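Local coordinates for protein enoyl-CoA hydratase (Mycolicibacterium smegmatis, PDB 7MCM) that probably catalyses the reversible addition of water to trans-2-enoyl-CoA thioesters, giving (3S)-3-hydroxyacyl-CoA, a step of fatty acid oxidation, at residues 202-205 against 206-209; 120-123 against 124-128; 37-40 against 41-45. One frame throughout, in Å; residues are numbered along the deposited sequence.

Interaction 1 (202-205 against 206-209); sequences HRLA and ERIA
The backbone carbonyls of H202, R203 and A205 accept the amides of E206, R207 and A209 across one continuous piece of alpha-helix, the bond from A209 N to A205 O (2.8 Å) being the straightest with an N-H...O angle of 160°, while I208 N makes only weak bonds, of 3.5 Å to L204 O and 3.1 Å to A205 O, and R207 N adds a weak one to L204 O.

The side chains meet chiefly where L204 lies three residues before R207. With L204 CG anti to the backbone N (chi1 -179°), its CD1 methyl comes 3.7 Å from R207 NH1, approaching the guanidinium group obliquely. The aliphatic part of R207 starts over the carbonyls of the preceding turn, its CG 3.5 Å from R203 O, and a bend at chi3 (56°) swings the guanidinium across toward L204, where NE and NH1 also form salt bridges with D175 and E169 of the second subunit. A long arginine therefore suits this place: its methylenes lie along the helix while its tip crosses the subunit boundary. E206 starts similarly, CB 3.4 Å from H202 O, before its carboxylate leads off the helix on an exposed side.

The small A205 allows close approach to the central sheet, where it touches V16, V54, I56 and I110 in strands 16-21, 54-59 and 109-113. L204 also packs on I110, and I208 on V54, placing helix 197-209 across these strands while R207 and I208 meet T173 of the second subunit.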
# COMPACT_ATOMS: atom_id res chain seq x y z
N HIS B 202 -26.06 -25.21 6.61
CA HIS B 202 -27.03 -25.03 5.53
C HIS B 202 -27.99 -23.87 5.82
O HIS B 202 -28.39 -23.17 4.89
CB HIS B 202 -27.80 -26.32 5.29
CG HIS B 202 -27.04 -27.31 4.46
ND1 HIS B 202 -26.94 -27.20 3.09
CD2 HIS B 202 -26.32 -28.39 4.81
CE1 HIS B 202 -26.21 -28.20 2.63
NE2 HIS B 202 -25.81 -28.93 3.66
N ARG B 203 -28.40 -23.68 7.07
CA ARG B 203 -29.23 -22.51 7.37
C ARG B 203 -28.48 -21.23 7.04
O ARG B 203 -29.02 -20.33 6.38
CB ARG B 203 -29.66 -22.51 8.84
CG ARG B 203 -30.77 -23.48 9.16
CD ARG B 203 -31.30 -23.25 10.57
NE ARG B 203 -30.27 -23.46 11.58
CZ ARG B 203 -30.07 -24.61 12.22
NH1 ARG B 203 -30.81 -25.68 11.97
NH2 ARG B 203 -29.13 -24.67 13.15
N LEU B 204 -27.21 -21.14 7.45
CA LEU B 204 -26.41 -19.96 7.14
C LEU B 204 -26.22 -19.79 5.64
O LEU B 204 -26.34 -18.68 5.11
CB LEU B 204 -25.05 -20.06 7.86
CG LEU B 204 -24.07 -18.90 7.67
CD1 LEU B 204 -24.69 -17.58 8.10
CD2 LEU B 204 -22.75 -19.18 8.42
N ALA B 205 -25.90 -20.88 4.93
CA ALA B 205 -25.76 -20.84 3.47
C ALA B 205 -27.05 -20.35 2.80
O ALA B 205 -26.99 -19.58 1.83
CB ALA B 205 -25.37 -22.22 2.95
N GLU B 206 -28.21 -20.80 3.28
CA GLU B 206 -29.48 -20.40 2.68
C GLU B 206 -29.79 -18.92 2.91
O GLU B 206 -30.51 -18.31 2.11
CB GLU B 206 -30.62 -21.27 3.20
CG GLU B 206 -30.86 -22.50 2.32
CD GLU B 206 -31.28 -22.11 0.91
OE1 GLU B 206 -31.95 -21.04 0.73
OE2 GLU B 206 -30.93 -22.85 -0.04
N ARG B 207 -29.30 -18.34 4.01
CA ARG B 207 -29.48 -16.90 4.21
C ARG B 207 -28.73 -16.09 3.16
O ARG B 207 -29.10 -14.94 2.88
CB ARG B 207 -29.04 -16.49 5.61
CG ARG B 207 -29.94 -16.93 6.77
CD ARG B 207 -29.20 -16.63 8.12
NE ARG B 207 -28.83 -15.22 8.23
CZ ARG B 207 -27.89 -14.73 9.02
NH1 ARG B 207 -27.17 -15.51 9.80
NH2 ARG B 207 -27.68 -13.42 9.04
N ILE B 208 -27.66 -16.65 2.60
CA ILE B 208 -26.95 -16.06 1.47
C ILE B 208 -27.60 -16.44 0.15
O ILE B 208 -27.87 -15.57 -0.69
CB ILE B 208 -25.48 -16.49 1.49
CG1 ILE B 208 -24.79 -16.00 2.76
CG2 ILE B 208 -24.75 -16.03 0.23
CD1 ILE B 208 -23.38 -16.55 2.92
N ALA B 209 -27.85 -17.74 -0.05
CA ALA B 209 -28.28 -18.25 -1.34
C ALA B 209 -29.66 -17.77 -1.75
O ALA B 209 -30.00 -17.87 -2.93
CB ALA B 209 -28.24 -19.79 -1.33

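Interaction 2 (120-123 against 124-128); sequences AGCD and LAVMC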
# COMPACT_ATOMS: atom_id res chain seq x y z
N ALA B 120 -1.96 -26.88 8.28
CA ALA B 120 -2.58 -26.40 7.04
C ALA B 120 -4.10 -26.43 7.13
O ALA B 120 -4.77 -25.60 6.52
CB ALA B 120 -2.08 -27.25 5.86
N GLY B 121 -4.67 -27.38 7.89
CA GLY B 121 -6.11 -27.43 8.05
C GLY B 121 -6.65 -26.26 8.85
O GLY B 121 -7.73 -25.74 8.54
N CYS B 122 -5.91 -25.83 9.87
CA CYS B 122 -6.29 -24.62 10.59
C CYS B 122 -6.31 -23.42 9.65
O CYS B 122 -7.29 -22.66 9.60
CB CYS B 122 -5.32 -24.39 11.76
SG CYS B 122 -5.68 -22.88 12.73
N ASP B 123 -5.26 -23.28 8.83
CA ASP B 123 -5.16 -22.13 7.94
C ASP B 123 -6.26 -22.14 6.88
O ASP B 123 -6.79 -21.09 6.52
CB ASP B 123 -3.78 -22.10 7.28
CG ASP B 123 -2.66 -21.95 8.29
OD1 ASP B 123 -2.98 -21.75 9.47
OD2 ASP B 123 -1.48 -22.04 7.93
N LEU B 124 -6.59 -23.33 6.36
CA LEU B 124 -7.68 -23.44 5.39
C LEU B 124 -8.99 -22.90 5.96
O LEU B 124 -9.67 -22.10 5.32
CB LEU B 124 -7.84 -24.89 4.95
CG LEU B 124 -9.02 -25.21 4.02
CD1 LEU B 124 -8.91 -24.47 2.72
CD2 LEU B 124 -9.12 -26.71 3.79
N ALA B 125 -9.35 -23.32 7.18
CA ALA B 125 -10.58 -22.81 7.78
C ALA B 125 -10.55 -21.29 7.90
O ALA B 125 -11.53 -20.61 7.57
CB ALA B 125 -10.80 -23.43 9.16
N VAL B 126 -9.40 -20.76 8.30
CA VAL B 126 -9.23 -19.32 8.48
C VAL B 126 -9.26 -18.57 7.16
O VAL B 126 -9.58 -17.38 7.12
CB VAL B 126 -7.91 -19.13 9.26
CG1 VAL B 126 -7.62 -17.72 9.44
CG2 VAL B 126 -8.01 -19.82 10.62
N MET B 127 -8.93 -19.23 6.05
CA MET B 127 -9.01 -18.60 4.74
C MET B 127 -10.43 -18.52 4.19
O MET B 127 -10.66 -17.82 3.19
CB MET B 127 -8.16 -19.37 3.73
CG MET B 127 -6.68 -19.29 3.95
SD MET B 127 -5.87 -20.56 2.93
CE MET B 127 -4.26 -20.55 3.72
N CYS B 128 -11.37 -19.27 4.77
CA CYS B 128 -12.76 -19.22 4.37
C CYS B 128 -13.42 -17.93 4.87
O CYS B 128 -12.88 -17.23 5.73
CB CYS B 128 -13.50 -20.46 4.88
SG CYS B 128 -12.89 -22.01 4.12
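D123 O takes the amide of M127 at 2.9 Å, and A120 O takes that of L124 at the same distance, the latter bond being straighter at 158°. Between them lie the two other rungs of the helical ladder: A125 N reaches G121 O at 3.2 Å with a nearly linear 169°, and V126 N reaches C122 O in the carbonyl plane.

The carbonyl oxygens also carry the side chains of the next turn. M127 folds its CG to 3.1 Å from D123 O, because CG stands beside its own backbone N (chi1 -69°); from there the extended thioether chain runs back along the helix until CE lies 3.9 Å from D123 CB. Flexible, unbranched methionine can follow this course back along the helix. V126 places CG2 by C122 O in the same way, and this methyl faces C122 SG at a looser 4.4 Å.

Helix 120-127, a buried element of the crotonase fold, follows the short strand 116-118 and leads into strand 130-134. In that fold the N-terminal end of the corresponding helix lies by the active site and probably helps to polarise the thioester carbonyl. The carboxylate of D123 is buried close to those of E141 and D152.

Farther out, L124 packs on V98 and L102 of helix 97-104, which M127 also touches, whereas V126 turns to F157 and L158 of helix 154-162. Small A125 lets the helix settle on V113 of strand 109-113.

Interaction 3 (37-40 against 41-45); sequences DAFD and AAVDA
Apolar contact across this stretch of helix 33-48 is made by F39 and V43, one turn apart. V43 CG2 comes 4.1 Å from F39 CE2, meeting the ring obliquely, and the same methyl lies 3.5 Å from F39 O. The ring is sent off the helix by a chi1 of -165°, which brings its CE2 near the valine, while the ring also packs on V98, A101 and L102 of helix 97-104 and on L8. Alanine at A38 and A42 keeps another side slim, where both touch L8 of strand 8-13.

The backbone bonds are regular: A41 N to D37 O, A42 N to A38 O at 2.8 Å, V43 N to F39 O, and D44 N to D40 O at 3.0 Å. The last two are nearly linear, both at 169°.

Charges line a third side. D44 passes back over the preceding turn, its CG 3.5 Å from D40 O, yet the two carboxylates stay apart, D40 OD1 lying 5.7 Å from D44 OD2. Each has arginine to answer it: D40 forms salt bridges with R97 and R104, D37 with R97 and D44 with R104. Three aspartates spaced along one helical side would probably repel one another; two arginines of helix 97-104, shared among them, turn that acidic row into an electrostatic seam between the helices.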
# COMPACT_ATOMS: atom_id res chain seq x y z
N ASP B 37 -5.10 -30.55 -6.53
CA ASP B 37 -5.67 -30.54 -7.87
C ASP B 37 -7.19 -30.50 -7.84
O ASP B 37 -7.82 -29.78 -8.62
CB ASP B 37 -5.19 -31.77 -8.65
CG ASP B 37 -3.72 -31.71 -9.02
OD1 ASP B 37 -3.14 -30.61 -9.00
OD2 ASP B 37 -3.15 -32.78 -9.32
N ALA B 38 -7.81 -31.29 -6.95
CA ALA B 38 -9.27 -31.32 -6.85
C ALA B 38 -9.82 -29.99 -6.33
O ALA B 38 -10.89 -29.54 -6.75
CB ALA B 38 -9.71 -32.46 -5.94
N PHE B 39 -9.10 -29.37 -5.40
CA PHE B 39 -9.53 -28.08 -4.87
C PHE B 39 -9.47 -27.01 -5.95
O PHE B 39 -10.41 -26.23 -6.11
CB PHE B 39 -8.68 -27.73 -3.65
CG PHE B 39 -9.25 -26.61 -2.80
CD1 PHE B 39 -10.25 -26.87 -1.87
CD2 PHE B 39 -8.78 -25.32 -2.93
CE1 PHE B 39 -10.78 -25.86 -1.09
CE2 PHE B 39 -9.31 -24.29 -2.16
CZ PHE B 39 -10.31 -24.56 -1.23
N ASP B 40 -8.37 -26.98 -6.71
CA ASP B 40 -8.31 -26.12 -7.89
C ASP B 40 -9.52 -26.33 -8.80
O ASP B 40 -10.20 -25.37 -9.17
CB ASP B 40 -7.02 -26.38 -8.68
CG ASP B 40 -5.89 -25.46 -8.28
OD1 ASP B 40 -6.15 -24.34 -7.79
OD2 ASP B 40 -4.72 -25.87 -8.45
N ALA B 41 -9.80 -27.59 -9.15
CA ALA B 41 -10.89 -27.88 -10.08
C ALA B 41 -12.24 -27.45 -9.50
O ALA B 41 -13.08 -26.90 -10.22
CB ALA B 41 -10.90 -29.36 -10.43
N ALA B 42 -12.46 -27.70 -8.20
CA ALA B 42 -13.74 -27.35 -7.59
C ALA B 42 -13.97 -25.84 -7.60
O ALA B 42 -15.09 -25.38 -7.88
CB ALA B 42 -13.79 -27.88 -6.15
N VAL B 43 -12.94 -25.06 -7.30
CA VAL B 43 -13.07 -23.61 -7.36
C VAL B 43 -13.39 -23.16 -8.78
O VAL B 43 -14.30 -22.36 -9.00
CB VAL B 43 -11.79 -22.92 -6.83
CG1 VAL B 43 -11.80 -21.42 -7.17
CG2 VAL B 43 -11.71 -23.09 -5.32
N ASP B 44 -12.65 -23.67 -9.76
CA ASP B 44 -12.90 -23.26 -11.14
C ASP B 44 -14.29 -23.67 -11.60
O ASP B 44 -14.93 -22.94 -12.37
CB ASP B 44 -11.82 -23.83 -12.06
CG ASP B 44 -10.48 -23.15 -11.86
OD1 ASP B 44 -10.45 -22.10 -11.18
OD2 ASP B 44 -9.46 -23.65 -12.39
N ALA B 45 -14.77 -24.84 -11.17
CA ALA B 45 -16.10 -25.28 -11.58
C ALA B 45 -17.19 -24.47 -10.91
O ALA B 45 -18.22 -24.17 -11.51
CB ALA B 45 -16.28 -26.77 -11.29

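From the N terminus the contacts come in series, 37-40 with 41-45, then 120-123 with 124-128, then 202-205 with 206-209. Each stays within one helix, so none closes a long loop and none encloses or crosses another. Interaction 3 lies on the helix joining strands 16-21 and 54-59; interaction 2 lies on the helix before strand 130-134, and interaction 1 follows strand 191-192. Interactions 2 and 3 meet directly, L124 CD1 packing 4.2 Å from F39 CZ, and both lean on helix 97-104. Interaction 1 stands apart, its nearest atoms about 10 Å from interaction 2, but shares the central sheet with both.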